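Local structure of RagB/SusD domain protein (Flavobacterium johnsoniae, 5J5U) at residues F45-Y49 and W408-F413. The protein binds chitin, probably as a SusD-like outer-membrane lipoprotein of a locus for chitin utilization. Residues are numbered along the deposited sequence.
Sequences FVQHY and WITYLF
Helix ends expose backbone carbonyls that a buried fold must satisfy, and the meeting of 45-49 with 408-413 is a worked example. Helix 31-45 finishes in a Schellman motif whose C-prime residue, Q47, has positive phi (57/40); H48 and Y49 follow, Y49 entering a short strand. Helix 399-410 gives way at Y411, with L412 N hydrogen-bonded to I409 O at 3.1 Å, before an extended L412 and a positive-phi F413 (70/-6). The backbones come closest at H48 and L412, CA to CA 6.9 Å.

Two hydrogen bonds run in opposite senses: W408 NE1 donates to V46 O (3.0 Å), and H48 NE2 donates to W408 O (2.8 Å). They form with W408 at chi1 t and H48 at chi1 near -88°. The imidazole then lies obliquely against the indole five-membered ring, centroids 4.3 Å apart and planes at 35°, while its ND1 is hydrogen-bonded to S415 OG.

Apolar contacts complete the join. L412 CD1 makes a CH-pi contact over the H48 ring, 3.5 Å from its centroid; V46 CG2 meets W408 CD1 at 3.7 Å, and Y49 CZ lies 4.4 Å from F413 CD1. The side chains of Y49, L412 and F413 also touch F260 of strand 259-260.

Deep in this largely helical SusD-like fold, the chemistry implies an H48 that carries a proton on NE2 for W408 O, so two helix termini are tied by reciprocal side-chain donors and backbone carbonyl acceptors.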
ATOM      1  N   PHE A  45     -10.260   7.050  -0.493  1.00 11.00           N
ATOM      2  CA  PHE A  45     -11.136   6.008  -1.040  1.00 12.01           C
ATOM      3  C   PHE A  45     -11.369   4.914   0.014  1.00 11.81           C
ATOM      4  O   PHE A  45     -12.486   4.445   0.199  1.00 10.24           O
ATOM      5  CB  PHE A  45     -10.552   5.345  -2.306  1.00  7.40           C
ATOM      6  CG  PHE A  45     -10.470   6.233  -3.518  1.00  9.62           C
ATOM      7  CD1 PHE A  45     -11.079   7.480  -3.554  1.00 10.63           C
ATOM      8  CD2 PHE A  45      -9.787   5.791  -4.649  1.00 13.90           C
ATOM      9  CE1 PHE A  45     -10.994   8.282  -4.682  1.00 13.61           C
ATOM     10  CE2 PHE A  45      -9.687   6.587  -5.790  1.00 13.27           C
ATOM     11  CZ  PHE A  45     -10.298   7.833  -5.807  1.00 14.64           C
ATOM     12  N   VAL A  46     -10.302   4.493   0.683  1.00  9.67           N
ATOM     13  CA  VAL A  46     -10.421   3.356   1.586  1.00 11.64           C
ATOM     14  C   VAL A  46     -10.627   3.854   3.047  1.00 14.10           C
ATOM     15  O   VAL A  46     -10.635   3.074   3.981  1.00 12.50           O
ATOM     16  CB  VAL A  46      -9.186   2.419   1.436  1.00 10.30           C
ATOM     17  CG1 VAL A  46      -7.999   2.898   2.315  1.00 12.71           C
ATOM     18  CG2 VAL A  46      -9.555   0.987   1.728  1.00  8.27           C
ATOM     19  N   GLN A  47     -10.862   5.161   3.194  1.00 16.51           N
ATOM     20  CA  GLN A  47     -11.245   5.770   4.452  1.00 12.85           C
ATOM     21  C   GLN A  47     -10.228   5.501   5.565  1.00 16.38           C
ATOM     22  O   GLN A  47     -10.582   5.236   6.720  1.00 15.50           O
ATOM     23  CB  GLN A  47     -12.643   5.300   4.842  1.00 10.77           C
ATOM     24  CG  GLN A  47     -13.674   5.600   3.765  1.00 10.21           C
ATOM     25  CD  GLN A  47     -15.142   5.336   4.200  1.00 17.60           C
ATOM     26  OE1 GLN A  47     -15.413   4.533   5.102  1.00 14.01           O
ATOM     27  NE2 GLN A  47     -16.085   6.011   3.536  1.00 13.74           N
ATOM     28  N   HIS A  48      -8.953   5.563   5.196  1.00 11.81           N
ATOM     29  CA  HIS A  48      -7.891   5.678   6.162  1.00 10.92           C
ATOM     30  C   HIS A  48      -7.942   7.080   6.814  1.00 15.23           C
ATOM     31  O   HIS A  48      -7.706   7.222   8.020  1.00 14.82           O
ATOM     32  CB  HIS A  48      -6.533   5.462   5.494  1.00  9.64           C
ATOM     33  CG  HIS A  48      -6.110   4.027   5.432  1.00 12.71           C
ATOM     34  ND1 HIS A  48      -5.014   3.609   4.707  1.00 13.77           N
ATOM     35  CD2 HIS A  48      -6.638   2.916   5.988  1.00 11.09           C
ATOM     36  CE1 HIS A  48      -4.880   2.298   4.833  1.00 12.37           C
ATOM     37  NE2 HIS A  48      -5.859   1.855   5.600  1.00 10.28           N
ATOM     38  N   TYR A  49      -8.244   8.115   6.022  1.00  9.63           N
ATOM     39  CA  TYR A  49      -8.211   9.498   6.538  1.00 11.37           C
ATOM     40  C   TYR A  49      -9.430  10.362   6.199  1.00 14.30           C
ATOM     41  O   TYR A  49     -10.101  10.150   5.165  1.00 11.90           O
ATOM     42  CB  TYR A  49      -6.980  10.235   5.995  1.00 10.16           C
ATOM     43  CG  TYR A  49      -5.690   9.446   5.990  1.00 10.64           C
ATOM     44  CD1 TYR A  49      -4.930   9.308   7.146  1.00 10.21           C
ATOM     45  CD2 TYR A  49      -5.214   8.878   4.825  1.00 12.68           C
ATOM     46  CE1 TYR A  49      -3.747   8.621   7.148  1.00 13.31           C
ATOM     47  CE2 TYR A  49      -3.997   8.179   4.809  1.00 15.28           C
ATOM     48  CZ  TYR A  49      -3.270   8.054   5.980  1.00 13.18           C
ATOM     49  OH  TYR A  49      -2.078   7.351   5.984  1.00 10.08           O
ATOM     50  N   TRP A 408      -5.976  -3.971   6.214  1.00 16.92           N
ATOM     51  CA  TRP A 408      -6.349  -2.580   6.039  1.00 15.13           C
ATOM     52  C   TRP A 408      -5.687  -1.727   7.123  1.00 19.44           C
ATOM     53  O   TRP A 408      -5.287  -0.577   6.873  1.00 15.92           O
ATOM     54  CB  TRP A 408      -7.884  -2.460   6.055  1.00 13.87           C
ATOM     55  CG  TRP A 408      -8.408  -1.076   6.043  1.00 17.29           C
ATOM     56  CD1 TRP A 408      -8.361  -0.193   5.003  1.00 16.31           C
ATOM     57  CD2 TRP A 408      -9.089  -0.406   7.109  1.00 17.52           C
ATOM     58  NE1 TRP A 408      -8.955   0.993   5.362  1.00 14.37           N
ATOM     59  CE2 TRP A 408      -9.416   0.885   6.649  1.00 17.70           C
ATOM     60  CE3 TRP A 408      -9.464  -0.776   8.407  1.00 15.35           C
ATOM     61  CZ2 TRP A 408     -10.093   1.810   7.442  1.00 16.22           C
ATOM     62  CZ3 TRP A 408     -10.135   0.141   9.191  1.00 16.84           C
ATOM     63  CH2 TRP A 408     -10.454   1.415   8.706  1.00 15.25           C
ATOM     64  N   ILE A 409      -5.525  -2.305   8.314  1.00 19.08           N
ATOM     65  CA  ILE A 409      -4.822  -1.593   9.381  1.00 15.60           C
ATOM     66  C   ILE A 409      -3.316  -1.639   9.143  1.00 17.39           C
ATOM     67  O   ILE A 409      -2.617  -0.638   9.281  1.00 21.94           O
ATOM     68  CB  ILE A 409      -5.175  -2.163  10.772  1.00 17.75           C
ATOM     69  CG1 ILE A 409      -6.659  -1.893  11.064  1.00 16.62           C
ATOM     70  CG2 ILE A 409      -4.317  -1.512  11.850  1.00 20.19           C
ATOM     71  CD1 ILE A 409      -7.155  -2.428  12.383  1.00 20.58           C
ATOM     72  N   THR A 410      -2.831  -2.795   8.730  1.00 16.27           N
ATOM     73  CA  THR A 410      -1.419  -3.004   8.454  1.00 15.02           C
ATOM     74  C   THR A 410      -0.920  -2.118   7.305  1.00 17.64           C
ATOM     75  O   THR A 410       0.221  -1.633   7.346  1.00 19.94           O
ATOM     76  CB  THR A 410      -1.169  -4.505   8.153  1.00 16.67           C
ATOM     77  OG1 THR A 410      -1.232  -5.232   9.388  1.00 24.89           O
ATOM     78  CG2 THR A 410       0.182  -4.744   7.521  1.00 19.10           C
ATOM     79  N   TYR A 411      -1.788  -1.869   6.318  1.00 11.89           N
ATOM     80  CA  TYR A 411      -1.445  -1.045   5.162  1.00 11.91           C
ATOM     81  C   TYR A 411      -1.626   0.435   5.387  1.00 13.92           C
ATOM     82  O   TYR A 411      -1.601   1.209   4.427  1.00 13.03           O
ATOM     83  CB  TYR A 411      -2.282  -1.437   3.952  1.00 13.65           C
ATOM     84  CG  TYR A 411      -1.900  -2.745   3.308  1.00 13.96           C
ATOM     85  CD1 TYR A 411      -0.566  -3.083   3.086  1.00 16.88           C
ATOM     86  CD2 TYR A 411      -2.870  -3.652   2.950  1.00 13.30           C
ATOM     87  CE1 TYR A 411      -0.219  -4.298   2.502  1.00 16.67           C
ATOM     88  CE2 TYR A 411      -2.544  -4.851   2.354  1.00 17.98           C
ATOM     89  CZ  TYR A 411      -1.226  -5.178   2.136  1.00 20.56           C
ATOM     90  OH  TYR A 411      -0.933  -6.392   1.544  1.00 19.09           O
ATOM     91  N   LEU A 412      -1.827   0.843   6.636  1.00 17.83           N
ATOM     92  CA  LEU A 412      -1.909   2.268   6.944  1.00 15.10           C
ATOM     93  C   LEU A 412      -0.595   2.943   6.556  1.00 15.59           C
ATOM     94  O   LEU A 412       0.463   2.338   6.715  1.00 16.17           O
ATOM     95  CB  LEU A 412      -2.227   2.480   8.423  1.00 16.50           C
ATOM     96  CG  LEU A 412      -2.640   3.892   8.819  1.00 12.91           C
ATOM     97  CD1 LEU A 412      -3.898   4.261   8.075  1.00 10.61           C
ATOM     98  CD2 LEU A 412      -2.839   3.999  10.366  1.00 13.38           C
ATOM     99  N   PHE A 413      -0.676   4.156   6.002  1.00 13.24           N
ATOM    100  CA  PHE A 413       0.465   4.874   5.418  1.00 15.44           C
ATOM    101  C   PHE A 413       0.982   4.248   4.111  1.00 18.40           C
ATOM    102  O   PHE A 413       1.852   4.823   3.454  1.00 17.49           O
ATOM    103  CB  PHE A 413       1.622   4.992   6.425  1.00 15.45           C
ATOM    104  CG  PHE A 413       1.187   5.489   7.773  1.00 17.28           C
ATOM    105  CD1 PHE A 413       0.375   6.603   7.881  1.00 16.29           C
ATOM    106  CD2 PHE A 413       1.541   4.804   8.932  1.00 20.38           C
ATOM    107  CE1 PHE A 413      -0.051   7.050   9.120  1.00 15.77           C
ATOM    108  CE2 PHE A 413       1.124   5.246  10.169  1.00 18.38           C
ATOM    109  CZ  PHE A 413       0.336   6.372  10.268  1.00 16.84           C
TER